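Neutral ceramidase (Pseudomonas aeruginosa, PDB 2ZWS) hydrolyses the N-acyl linkage of ceramides to sphingosine and a free fatty acid at an optimal pH of 8-9, and also catalyses the reverse synthesis. Local coordinates at residues R145-S150 against S186-N191; E289-E294 against I400-L405; R422-A427 against L478-A483. One frame throughout, in Å; residues are numbered along the deposited sequence. Where two conformers were deposited one is given.

Interaction 1. Residues R145-S150 against S186-N191; sequences RLFYGS and SFVDAN
The rings of F147 and F187 meet V188 and L146 on the two faces of an antiparallel pair of strands, part of the large mixed sheet of the ceramidase domain. On one face, V188 CG2 comes obliquely to the F147 ring, 3.8 Å from F147 CD2. R145, two residues before F147, shares this face: the tip of the ring, F147 CZ, sits 3.6 Å above one face of the R145 guanidinium, not centred over it, and R145 NH1 forms a salt bridge with E290. A long arginine suits this partly exposed place because its chain can reach the acid while its flat end receives the ring tip.

The other face is buried and apolar. L146 runs alongside F187 in the same direction, with L146 CD1 set obliquely 3.7 Å from F187 CD2. F7 meets F187 edge-to-face, F45 meets it with planes inclined at about 30°, and I47 touches both L146 and F187.

The backbones join through two hydrogen-bonded pairs, R145 with V188 and F147 with S186, flanking the non-hydrogen-bonded pair L146 with F187. S186, with its short side chain, sits beside F147 on the same face, and F147 N donates to S186 O at 3.0 Å.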
ATOM      1  N   ARG A 145     -10.591 -14.358 -20.041  1.00 15.00           N
ATOM      2  CA  ARG A 145      -9.914 -13.481 -20.979  1.00 14.57           C
ATOM      3  C   ARG A 145      -9.398 -12.268 -20.218  1.00 14.08           C
ATOM      4  O   ARG A 145      -9.954 -11.865 -19.174  1.00 14.57           O
ATOM      5  CB  ARG A 145     -10.898 -13.000 -22.031  1.00 13.75           C
ATOM      6  CG  ARG A 145     -11.480 -14.171 -22.824  1.00 15.96           C
ATOM      7  CD  ARG A 145     -12.606 -13.757 -23.749  1.00 17.06           C
ATOM      8  NE  ARG A 145     -12.158 -13.047 -24.943  1.00 17.06           N
ATOM      9  CZ  ARG A 145     -12.968 -12.708 -25.955  1.00 18.28           C
ATOM     10  NH1 ARG A 145     -12.486 -12.092 -27.024  1.00 20.41           N
ATOM     11  NH2 ARG A 145     -14.276 -12.991 -25.894  1.00 18.47           N
ATOM     12  N   LEU A 146      -8.337 -11.702 -20.753  1.00 14.30           N
ATOM     13  CA  LEU A 146      -7.717 -10.492 -20.206  1.00 15.23           C
ATOM     14  C   LEU A 146      -7.818  -9.368 -21.226  1.00 14.43           C
ATOM     15  O   LEU A 146      -7.520  -9.554 -22.416  1.00 14.68           O
ATOM     16  CB  LEU A 146      -6.249 -10.757 -19.861  1.00 15.97           C
ATOM     17  CG  LEU A 146      -5.871 -11.297 -18.457  1.00 19.50           C
ATOM     18  CD1 LEU A 146      -6.801 -12.323 -17.892  1.00 23.58           C
ATOM     19  CD2 LEU A 146      -4.447 -11.840 -18.438  1.00 17.53           C
ATOM     20  N   PHE A 147      -8.246  -8.209 -20.760  1.00 13.74           N
ATOM     21  CA  PHE A 147      -8.217  -7.014 -21.598  1.00 14.19           C
ATOM     22  C   PHE A 147      -7.389  -5.900 -20.994  1.00 13.53           C
ATOM     23  O   PHE A 147      -7.297  -5.780 -19.764  1.00 14.44           O
ATOM     24  CB  PHE A 147      -9.632  -6.510 -21.899  1.00 14.58           C
ATOM     25  CG  PHE A 147     -10.428  -7.454 -22.734  1.00 16.44           C
ATOM     26  CD1 PHE A 147     -10.565  -7.221 -24.090  1.00 17.62           C
ATOM     27  CD2 PHE A 147     -10.998  -8.590 -22.182  1.00 16.68           C
ATOM     28  CE1 PHE A 147     -11.303  -8.120 -24.889  1.00 17.54           C
ATOM     29  CE2 PHE A 147     -11.724  -9.509 -22.988  1.00 18.35           C
ATOM     30  CZ  PHE A 147     -11.851  -9.260 -24.336  1.00 17.47           C
ATOM     31  N   TYR A 148      -6.815  -5.098 -21.868  1.00 14.09           N
ATOM     32  CA  TYR A 148      -6.017  -3.935 -21.467  1.00 13.44           C
ATOM     33  C   TYR A 148      -6.624  -2.657 -22.070  1.00 13.73           C
ATOM     34  O   TYR A 148      -7.077  -2.661 -23.220  1.00 14.04           O
ATOM     35  CB  TYR A 148      -4.574  -4.095 -21.957  1.00 15.30           C
ATOM     36  CG  TYR A 148      -3.750  -2.857 -21.724  1.00 16.38           C
ATOM     37  CD1 TYR A 148      -3.724  -1.853 -22.678  1.00 18.81           C
ATOM     38  CD2 TYR A 148      -3.029  -2.674 -20.542  1.00 19.20           C
ATOM     39  CE1 TYR A 148      -3.006  -0.706 -22.471  1.00 20.38           C
ATOM     40  CE2 TYR A 148      -2.280  -1.519 -20.340  1.00 19.52           C
ATOM     41  CZ  TYR A 148      -2.288  -0.561 -21.310  1.00 19.42           C
ATOM     42  OH  TYR A 148      -1.569   0.600 -21.133  1.00 22.42           O
ATOM     43  N   GLY A 149      -6.609  -1.565 -21.313  1.00 12.76           N
ATOM     44  CA  GLY A 149      -6.952  -0.263 -21.883  1.00 13.41           C
ATOM     45  C   GLY A 149      -6.248   0.829 -21.123  1.00 14.34           C
ATOM     46  O   GLY A 149      -5.744   0.596 -20.025  1.00 13.79           O
ATOM     47  N   SER A 150      -6.237   2.021 -21.709  1.00 14.57           N
ATOM     48  CA  SER A 150      -5.675   3.180 -21.047  1.00 15.71           C
ATOM     49  C   SER A 150      -6.488   4.433 -21.369  1.00 15.49           C
ATOM     50  O   SER A 150      -7.288   4.448 -22.335  1.00 16.12           O
ATOM     51  CB  SER A 150      -4.206   3.341 -21.427  1.00 17.37           C
ATOM     52  OG  SER A 150      -4.068   3.770 -22.768  1.00 20.17           O
ATOM     53  N   SER A 186      -8.174  -5.824 -17.144  1.00 13.09           N
ATOM     54  CA  SER A 186      -9.424  -6.384 -16.683  0.50 13.19           C
ATOM     55  C   SER A 186      -9.458  -7.878 -16.882  1.00 12.78           C
ATOM     56  O   SER A 186      -8.861  -8.420 -17.828  1.00 12.44           O
ATOM     57  CB  SER A 186     -10.616  -5.696 -17.341  0.50 13.74           C
ATOM     58  OG  SER A 186     -10.462  -5.661 -18.747  0.50 14.35           O
ATOM     59  N   PHE A 187     -10.145  -8.526 -15.939  1.00 12.16           N
ATOM     60  CA  PHE A 187     -10.251  -9.967 -15.885  1.00 12.48           C
ATOM     61  C   PHE A 187     -11.692 -10.353 -16.171  1.00 13.47           C
ATOM     62  O   PHE A 187     -12.591 -10.096 -15.357  1.00 13.16           O
ATOM     63  CB  PHE A 187      -9.813 -10.472 -14.519  1.00 13.11           C
ATOM     64  CG  PHE A 187      -8.382 -10.183 -14.206  1.00 11.21           C
ATOM     65  CD1 PHE A 187      -7.986  -8.911 -13.776  1.00 14.54           C
ATOM     66  CD2 PHE A 187      -7.412 -11.162 -14.383  1.00 13.41           C
ATOM     67  CE1 PHE A 187      -6.638  -8.628 -13.492  1.00 15.22           C
ATOM     68  CE2 PHE A 187      -6.062 -10.904 -14.076  1.00 13.93           C
ATOM     69  CZ  PHE A 187      -5.675  -9.628 -13.654  1.00 13.94           C
ATOM     70  N   VAL A 188     -11.894 -10.973 -17.330  1.00 13.28           N
ATOM     71  CA  VAL A 188     -13.258 -11.245 -17.826  1.00 13.99           C
ATOM     72  C   VAL A 188     -13.486 -12.753 -17.771  1.00 14.38           C
ATOM     73  O   VAL A 188     -12.684 -13.531 -18.309  1.00 14.90           O
ATOM     74  CB  VAL A 188     -13.455 -10.661 -19.253  1.00 14.54           C
ATOM     75  CG1 VAL A 188     -14.798 -11.098 -19.877  1.00 15.12           C
ATOM     76  CG2 VAL A 188     -13.338  -9.125 -19.245  1.00 14.63           C
ATOM     77  N   ASP A 189     -14.555 -13.177 -17.099  1.00 14.77           N
ATOM     78  CA  ASP A 189     -14.812 -14.595 -16.911  1.00 15.33           C
ATOM     79  C   ASP A 189     -15.478 -15.259 -18.137  1.00 15.57           C
ATOM     80  O   ASP A 189     -15.782 -14.597 -19.138  1.00 16.08           O
ATOM     81  CB  ASP A 189     -15.593 -14.827 -15.612  1.00 15.52           C
ATOM     82  CG  ASP A 189     -17.023 -14.316 -15.669  1.00 17.61           C
ATOM     83  OD1 ASP A 189     -17.563 -14.058 -16.784  1.00 16.13           O
ATOM     84  OD2 ASP A 189     -17.624 -14.204 -14.571  1.00 19.67           O
ATOM     85  N   ALA A 190     -15.721 -16.565 -18.029  1.00 16.84           N
ATOM     86  CA  ALA A 190     -16.308 -17.359 -19.107  1.00 17.78           C
ATOM     87  C   ALA A 190     -17.723 -16.920 -19.494  1.00 18.46           C
ATOM     88  O   ALA A 190     -18.255 -17.391 -20.505  1.00 19.12           O
ATOM     89  CB  ALA A 190     -16.300 -18.812 -18.700  1.00 19.04           C
ATOM     90  N   ASN A 191     -18.313 -16.020 -18.705  1.00 19.15           N
ATOM     91  CA  ASN A 191     -19.619 -15.398 -19.013  1.00 19.89           C
ATOM     92  C   ASN A 191     -19.696 -14.129 -19.916  1.00 21.14           C
ATOM     93  O   ASN A 191     -20.755 -13.564 -20.018  1.00 21.37           O
ATOM     94  CB  ASN A 191     -20.510 -15.239 -17.756  1.00 20.70           C
ATOM     95  CG  ASN A 191     -20.898 -16.567 -17.110  1.00 22.16           C
ATOM     96  OD1 ASN A 191     -21.181 -17.566 -17.790  1.00 23.74           O
ATOM     97  ND2 ASN A 191     -20.942 -16.573 -15.779  1.00 23.54           N
TER

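Interaction 2. Residues E289-E294 against I400-L405; sequences EEVLGE and IGQLEL
V291 packs its two methyl groups against the tight turn that joins strands 392-400 and 403-407, a beta hairpin closed by a type II' turn from I400 to L403. V291 CG1, anti to the backbone N (chi1 176°), reaches 3.3 Å from I400 O and also touches I400 CG2. V291 CG2 meets L403 CD1 at 3.8 Å in the conformer given. A branched valine suits this spot, since each methyl serves a different neighbour.

G401 makes the close approach possible: L292 O lies 3.2 Å from G401 CA, where a CB would collide with that oxygen and with V291 CG1. G293 shares the tight part, G293 CA lying 3.9 Å from G401 CA. G401 N then donates to E294 O at 2.9 Å.

With V291, Q402 carries most of the contact; it meets E289 tip to tip, carboxylate and amide planes 28° apart, although the amide's orientation is uncertain. Toward solvent the contact thins out, where exposed L292 points its side chain away.

E289 OE2 takes a hydrogen bond from H435, and E294 OE2 pairs with R489. An apolar centre at V291, with a backbone bond at E294, is thus flanked by acids with partners beyond it, which probably helps offset their charge.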
ATOM      1  N   GLU A 289      -8.358  -3.582 -25.796  1.00 17.41           N
ATOM      2  CA  GLU A 289      -7.469  -4.470 -26.524  1.00 18.41           C
ATOM      3  C   GLU A 289      -7.418  -5.791 -25.779  1.00 17.79           C
ATOM      4  O   GLU A 289      -7.107  -5.792 -24.594  1.00 18.45           O
ATOM      5  CB  GLU A 289      -6.086  -3.839 -26.472  1.00 20.07           C
ATOM      6  CG  GLU A 289      -5.024  -4.475 -27.287  1.00 23.85           C
ATOM      7  CD  GLU A 289      -3.736  -3.705 -27.141  1.00 26.80           C
ATOM      8  OE1 GLU A 289      -2.665  -4.317 -27.280  1.00 28.82           O
ATOM      9  OE2 GLU A 289      -3.808  -2.477 -26.889  1.00 28.26           O
ATOM     10  N   GLU A 290      -7.700  -6.915 -26.432  1.00 16.28           N
ATOM     11  CA  GLU A 290      -7.530  -8.199 -25.739  1.00 16.16           C
ATOM     12  C   GLU A 290      -6.039  -8.519 -25.581  1.00 15.90           C
ATOM     13  O   GLU A 290      -5.264  -8.377 -26.536  1.00 15.27           O
ATOM     14  CB  GLU A 290      -8.252  -9.357 -26.437  1.00 16.67           C
ATOM     15  CG  GLU A 290      -8.182 -10.635 -25.620  1.00 15.83           C
ATOM     16  CD  GLU A 290      -9.117 -11.715 -26.093  1.00 17.26           C
ATOM     17  OE1 GLU A 290      -9.670 -11.576 -27.210  1.00 20.60           O
ATOM     18  OE2 GLU A 290      -9.261 -12.714 -25.356  1.00 17.34           O
ATOM     19  N   VAL A 291      -5.659  -8.948 -24.381  1.00 15.22           N
ATOM     20  CA  VAL A 291      -4.296  -9.418 -24.101  1.00 15.59           C
ATOM     21  C   VAL A 291      -4.178 -10.868 -24.557  1.00 16.02           C
ATOM     22  O   VAL A 291      -4.952 -11.725 -24.154  1.00 16.35           O
ATOM     23  CB  VAL A 291      -3.985  -9.271 -22.604  1.00 15.86           C
ATOM     24  CG1 VAL A 291      -2.593  -9.836 -22.256  1.00 16.61           C
ATOM     25  CG2 VAL A 291      -4.089  -7.805 -22.194  1.00 16.04           C
ATOM     26  N   LEU A 292      -3.212 -11.118 -25.432  1.00 16.06           N
ATOM     27  CA  LEU A 292      -2.931 -12.445 -25.952  1.00 16.79           C
ATOM     28  C   LEU A 292      -1.439 -12.704 -26.010  1.00 16.43           C
ATOM     29  O   LEU A 292      -0.646 -11.793 -26.291  1.00 17.19           O
ATOM     30  CB  LEU A 292      -3.510 -12.601 -27.368  1.00 17.25           C
ATOM     31  CG  LEU A 292      -5.033 -12.467 -27.472  1.00 19.11           C
ATOM     32  CD1 LEU A 292      -5.457 -12.383 -28.938  1.00 19.71           C
ATOM     33  CD2 LEU A 292      -5.740 -13.611 -26.744  1.00 18.16           C
ATOM     34  N   GLY A 293      -1.064 -13.945 -25.756  1.00 16.50           N
ATOM     35  CA  GLY A 293       0.338 -14.341 -25.857  1.00 16.64           C
ATOM     36  C   GLY A 293       0.905 -14.886 -24.555  1.00 16.90           C
ATOM     37  O   GLY A 293       0.179 -15.078 -23.554  1.00 17.07           O
ATOM     38  N   GLU A 294       2.210 -15.131 -24.574  1.00 16.83           N
ATOM     39  CA  GLU A 294       2.873 -15.850 -23.497  1.00 17.98           C
ATOM     40  C   GLU A 294       2.916 -15.086 -22.183  1.00 16.55           C
ATOM     41  O   GLU A 294       2.823 -13.867 -22.168  1.00 16.25           O
ATOM     42  CB  GLU A 294       4.288 -16.242 -23.912  1.00 18.99           C
ATOM     43  CG  GLU A 294       5.253 -15.106 -23.956  1.00 21.45           C
ATOM     44  CD  GLU A 294       6.684 -15.527 -24.315  1.00 22.62           C
ATOM     45  OE1 GLU A 294       7.312 -14.786 -25.077  1.00 29.24           O
ATOM     46  OE2 GLU A 294       7.194 -16.561 -23.837  1.00 26.84           O
ATOM     47  N   ILE A 400       2.974 -10.199 -19.863  1.00 14.83           N
ATOM     48  CA  ILE A 400       1.623 -10.735 -19.891  1.00 15.52           C
ATOM     49  C   ILE A 400       1.097 -10.465 -21.311  1.00 15.06           C
ATOM     50  O   ILE A 400       0.619  -9.366 -21.595  1.00 15.31           O
ATOM     51  CB  ILE A 400       0.712 -10.078 -18.794  1.00 16.21           C
ATOM     52  CG1 ILE A 400       1.339 -10.194 -17.393  1.00 16.10           C
ATOM     53  CG2 ILE A 400      -0.660 -10.708 -18.816  1.00 17.26           C
ATOM     54  CD1 ILE A 400       0.668  -9.282 -16.347  1.00 16.34           C
ATOM     55  N   GLY A 401       1.266 -11.433 -22.220  1.00 15.20           N
ATOM     56  CA  GLY A 401       0.966 -11.170 -23.634  1.00 15.80           C
ATOM     57  C   GLY A 401       1.758  -9.990 -24.188  1.00 14.91           C
ATOM     58  O   GLY A 401       2.996  -9.934 -24.040  1.00 16.10           O
ATOM     59  N   GLN A 402       1.075  -9.023 -24.805  1.00 14.05           N
ATOM     60  CA  GLN A 402       1.791  -7.841 -25.341  1.00 14.12           C
ATOM     61  C   GLN A 402       2.080  -6.775 -24.284  1.00 14.17           C
ATOM     62  O   GLN A 402       2.531  -5.669 -24.615  1.00 14.57           O
ATOM     63  CB  GLN A 402       1.003  -7.216 -26.505  1.00 14.16           C
ATOM     64  CG  GLN A 402      -0.293  -6.495 -26.081  1.00 15.30           C
ATOM     65  CD  GLN A 402      -1.571  -7.338 -26.172  1.00 16.70           C
ATOM     66  OE1 GLN A 402      -2.640  -6.802 -26.507  1.00 19.51           O
ATOM     67  NE2 GLN A 402      -1.489  -8.612 -25.832  1.00 14.29           N
ATOM     68  N   LEU A 403       1.790  -7.095 -23.021  1.00 14.73           N
ATOM     69  CA  LEU A 403       2.062  -6.180 -21.900  0.60 13.95           C
ATOM     70  C   LEU A 403       3.329  -6.555 -21.175  1.00 13.68           C
ATOM     71  O   LEU A 403       3.625  -7.732 -21.005  1.00 14.62           O
ATOM     72  CB  LEU A 403       0.963  -6.263 -20.847  0.60 14.00           C
ATOM     73  CG  LEU A 403      -0.466  -6.137 -21.322  0.60 13.27           C
ATOM     74  CD1 LEU A 403      -1.387  -6.173 -20.093  0.60 14.77           C
ATOM     75  CD2 LEU A 403      -0.660  -4.858 -22.119  0.60 11.80           C
ATOM     76  N   GLU A 404       4.067  -5.542 -20.738  1.00 13.14           N
ATOM     77  CA  GLU A 404       5.127  -5.792 -19.756  1.00 14.17           C
ATOM     78  C   GLU A 404       4.859  -4.940 -18.548  1.00 13.72           C
ATOM     79  O   GLU A 404       4.515  -3.772 -18.678  1.00 15.32           O
ATOM     80  CB  GLU A 404       6.521  -5.497 -20.293  1.00 14.95           C
ATOM     81  CG  GLU A 404       7.110  -6.643 -21.066  1.00 18.10           C
ATOM     82  CD  GLU A 404       8.529  -6.372 -21.569  1.00 17.17           C
ATOM     83  OE1 GLU A 404       8.894  -5.189 -21.817  1.00 20.27           O
ATOM     84  OE2 GLU A 404       9.268  -7.364 -21.741  1.00 21.44           O
ATOM     85  N   LEU A 405       5.009  -5.557 -17.381  1.00 12.99           N
ATOM     86  CA  LEU A 405       4.728  -4.914 -16.115  1.00 13.90           C
ATOM     87  C   LEU A 405       6.049  -4.904 -15.348  1.00 13.12           C
ATOM     88  O   LEU A 405       6.663  -5.945 -15.123  1.00 14.22           O
ATOM     89  CB  LEU A 405       3.655  -5.726 -15.382  1.00 13.03           C
ATOM     90  CG  LEU A 405       3.330  -5.330 -13.945  1.00 14.51           C
ATOM     91  CD1 LEU A 405       2.819  -3.878 -13.840  1.00 14.60           C
ATOM     92  CD2 LEU A 405       2.338  -6.297 -13.324  1.00 15.26           C
TER

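Interaction 3. Residues R422-A427 against L478-A483; sequences RAVQAA and LFVDMA
V424, V480 and A483 bury the most surface where helices 414-428 and 471-488 run side by side, their local axes 8.9 Å apart and inclined by only 18°. The contact is entirely apolar and built from small side chains, which allows V424 CA and V480 CA to come within 5.3 Å of each other.

V424 divides its two methyl groups between successive turns of the partner helix. V424 CG1, anti to the backbone N (chi1 166°), rests 4.0 Å from A483 CB. V424 CG2 turns to the preceding turn and lies 3.9 Å from F479 CB, with F479 O equally near; the F479 side chain crosses that of V424 obliquely, and its ring leads off elsewhere.

V480 answers from the opposite helix. V480 CG2, anti to the carbonyl carbon, presses on A423 CB at 3.5 Å, a close approach to which the small alanine is suited. The other methyl, V480 CG1, only grazes A427 CB, 4.5 Å away.

The CB of A483 points toward helix 414-428 and occupies the ground between V424 and A427, with 4.2 Å separating A483 CB from A427 CB. A methyl suffices here because the backbones already lie close.

V424, F479 and A483 form the buried side, whereas A423, A427 and V480 are partly exposed. Beyond A427, its carbonyl oxygen accepts a hydrogen bond from R487 NH1, a further tie between the helices. Helix 414-428 is the crossover of a beta-alpha-beta unit from strand 403-407 to its parallel neighbour 435-439, and both helices lie over the four-stranded sheet: V424 touches M397, E404 and L406, while F479 reaches I395 and L406.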
ATOM      1  N   ARG A 422       9.870   4.331 -21.647  1.00 17.52           N
ATOM      2  CA  ARG A 422      10.273   4.574 -23.043  0.60 18.17           C
ATOM      3  C   ARG A 422      11.411   3.657 -23.461  1.00 17.48           C
ATOM      4  O   ARG A 422      11.412   3.102 -24.561  1.00 18.08           O
ATOM      5  CB  ARG A 422      10.729   6.018 -23.233  0.60 18.62           C
ATOM      6  CG  ARG A 422       9.612   7.033 -23.249  0.60 19.69           C
ATOM      7  CD  ARG A 422      10.157   8.450 -23.238  0.60 22.10           C
ATOM      8  NE  ARG A 422       9.045   9.386 -23.298  0.60 24.96           N
ATOM      9  CZ  ARG A 422       9.111  10.674 -22.996  0.60 26.71           C
ATOM     10  NH1 ARG A 422      10.249  11.219 -22.581  0.60 25.84           N
ATOM     11  NH2 ARG A 422       8.015  11.409 -23.098  0.60 26.08           N
ATOM     12  N   ALA A 423      12.410   3.551 -22.584  1.00 16.94           N
ATOM     13  CA  ALA A 423      13.615   2.779 -22.896  1.00 16.85           C
ATOM     14  C   ALA A 423      13.275   1.292 -23.009  1.00 16.36           C
ATOM     15  O   ALA A 423      13.748   0.597 -23.913  1.00 16.40           O
ATOM     16  CB  ALA A 423      14.665   3.016 -21.852  1.00 17.10           C
ATOM     17  N   VAL A 424      12.441   0.804 -22.088  1.00 16.01           N
ATOM     18  CA  VAL A 424      11.995  -0.581 -22.109  1.00 15.76           C
ATOM     19  C   VAL A 424      11.098  -0.875 -23.316  1.00 16.66           C
ATOM     20  O   VAL A 424      11.286  -1.902 -23.989  1.00 17.89           O
ATOM     21  CB  VAL A 424      11.315  -0.965 -20.784  1.00 14.32           C
ATOM     22  CG1 VAL A 424      10.536  -2.316 -20.904  1.00 14.41           C
ATOM     23  CG2 VAL A 424      12.350  -1.001 -19.660  1.00 14.42           C
ATOM     24  N   GLN A 425      10.152   0.015 -23.615  1.00 16.96           N
ATOM     25  CA  GLN A 425       9.325  -0.177 -24.808  1.00 17.28           C
ATOM     26  C   GLN A 425      10.191  -0.241 -26.082  1.00 17.36           C
ATOM     27  O   GLN A 425       9.933  -1.066 -26.965  1.00 17.79           O
ATOM     28  CB  GLN A 425       8.229   0.904 -24.917  1.00 17.97           C
ATOM     29  CG  GLN A 425       7.348   0.778 -26.186  1.00 19.10           C
ATOM     30  CD  GLN A 425       6.585  -0.525 -26.257  1.00 21.50           C
ATOM     31  OE1 GLN A 425       5.611  -0.742 -25.530  1.00 23.34           O
ATOM     32  NE2 GLN A 425       7.021  -1.401 -27.141  1.00 22.69           N
ATOM     33  N   ALA A 426      11.212   0.607 -26.174  1.00 17.48           N
ATOM     34  CA  ALA A 426      12.106   0.563 -27.351  1.00 18.37           C
ATOM     35  C   ALA A 426      12.823  -0.786 -27.442  1.00 18.79           C
ATOM     36  O   ALA A 426      12.899  -1.373 -28.518  1.00 20.35           O
ATOM     37  CB  ALA A 426      13.100   1.749 -27.340  1.00 18.88           C
ATOM     38  N   ALA A 427      13.317  -1.290 -26.313  1.00 18.52           N
ATOM     39  CA  ALA A 427      14.021  -2.565 -26.276  1.00 19.18           C
ATOM     40  C   ALA A 427      13.092  -3.751 -26.522  1.00 19.44           C
ATOM     41  O   ALA A 427      13.507  -4.766 -27.086  1.00 20.75           O
ATOM     42  CB  ALA A 427      14.767  -2.730 -24.954  1.00 18.94           C
ATOM     43  N   LEU A 478      19.258  -1.156 -15.559  1.00 13.54           N
ATOM     44  CA  LEU A 478      18.836  -2.447 -15.013  1.00 13.57           C
ATOM     45  C   LEU A 478      17.583  -2.979 -15.711  1.00 13.71           C
ATOM     46  O   LEU A 478      17.507  -4.173 -16.071  1.00 14.28           O
ATOM     47  CB  LEU A 478      18.617  -2.331 -13.509  1.00 13.86           C
ATOM     48  CG  LEU A 478      19.890  -2.082 -12.691  1.00 15.41           C
ATOM     49  CD1 LEU A 478      19.546  -1.766 -11.246  1.00 14.49           C
ATOM     50  CD2 LEU A 478      20.873  -3.227 -12.769  1.00 15.88           C
ATOM     51  N   PHE A 479      16.591  -2.109 -15.872  1.00 12.92           N
ATOM     52  CA  PHE A 479      15.371  -2.503 -16.574  1.00 13.24           C
ATOM     53  C   PHE A 479      15.577  -2.759 -18.061  1.00 13.37           C
ATOM     54  O   PHE A 479      14.959  -3.670 -18.630  1.00 14.18           O
ATOM     55  CB  PHE A 479      14.249  -1.497 -16.306  1.00 12.69           C
ATOM     56  CG  PHE A 479      13.569  -1.698 -14.976  1.00 11.14           C
ATOM     57  CD1 PHE A 479      12.770  -2.826 -14.769  1.00 12.51           C
ATOM     58  CD2 PHE A 479      13.716  -0.780 -13.926  1.00 12.32           C
ATOM     59  CE1 PHE A 479      12.129  -3.050 -13.547  1.00 12.53           C
ATOM     60  CE2 PHE A 479      13.039  -1.018 -12.679  1.00 10.58           C
ATOM     61  CZ  PHE A 479      12.255  -2.166 -12.512  1.00 12.69           C
ATOM     62  N   VAL A 480      16.405  -1.949 -18.727  1.00 13.38           N
ATOM     63  CA  VAL A 480      16.657  -2.211 -20.150  1.00 15.22           C
ATOM     64  C   VAL A 480      17.367  -3.553 -20.323  1.00 14.98           C
ATOM     65  O   VAL A 480      16.966  -4.372 -21.183  1.00 16.31           O
ATOM     66  CB  VAL A 480      17.440  -1.056 -20.809  1.00 15.95           C
ATOM     67  CG1 VAL A 480      18.034  -1.499 -22.165  1.00 17.34           C
ATOM     68  CG2 VAL A 480      16.493   0.111 -20.991  1.00 16.34           C
ATOM     69  N   ASP A 481      18.374  -3.806 -19.489  1.00 16.07           N
ATOM     70  CA  ASP A 481      19.107  -5.069 -19.587  1.00 16.32           C
ATOM     71  C   ASP A 481      18.162  -6.269 -19.358  1.00 15.67           C
ATOM     72  O   ASP A 481      18.245  -7.286 -20.062  1.00 15.67           O
ATOM     73  CB  ASP A 481      20.317  -5.086 -18.637  1.00 17.32           C
ATOM     74  CG  ASP A 481      21.462  -4.164 -19.106  1.00 18.54           C
ATOM     75  OD1 ASP A 481      21.371  -3.603 -20.224  1.00 21.57           O
ATOM     76  OD2 ASP A 481      22.460  -4.013 -18.357  1.00 20.83           O
ATOM     77  N   MET A 482      17.227  -6.125 -18.411  1.00 14.71           N
ATOM     78  CA  MET A 482      16.259  -7.192 -18.135  1.00 14.79           C
ATOM     79  C   MET A 482      15.326  -7.382 -19.327  1.00 14.94           C
ATOM     80  O   MET A 482      15.031  -8.510 -19.706  1.00 15.65           O
ATOM     81  CB  MET A 482      15.464  -6.880 -16.868  1.00 14.28           C
ATOM     82  CG  MET A 482      14.477  -8.001 -16.527  1.00 15.51           C
ATOM     83  SD  MET A 482      13.885  -7.817 -14.828  1.00 15.11           S
ATOM     84  CE  MET A 482      15.325  -8.396 -13.912  1.00 14.36           C
ATOM     85  N   ALA A 483      14.889  -6.277 -19.936  1.00 14.99           N
ATOM     86  CA  ALA A 483      13.995  -6.332 -21.102  1.00 15.43           C
ATOM     87  C   ALA A 483      14.693  -7.044 -22.267  1.00 16.09           C
ATOM     88  O   ALA A 483      14.080  -7.836 -22.994  1.00 15.58           O
ATOM     89  CB  ALA A 483      13.581  -4.911 -21.529  1.00 16.37           C
TER

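Overall arrangement
The three contacts come in series along the chain and step from one sheet to the helices over another. Interactions 1 and 2 have centres 11 Å apart and share the nine-stranded sheet, where strand 142-152 runs between 181-189 and 289-291; L146 O and V291 N, 2.8 Å apart, probably form one of the bonds joining them. From 289-291 the chain passes into strand 295-303 of the four-stranded sheet, which also holds the hairpin of interaction 2. Interaction 3 lies on that sheet, 16 Å from interaction 2 between centres and 26 Å from interaction 1. E404, on the hairpin strand, packs on helix 414-428, so the contacts run from the large sheet across the hairpin to the helices.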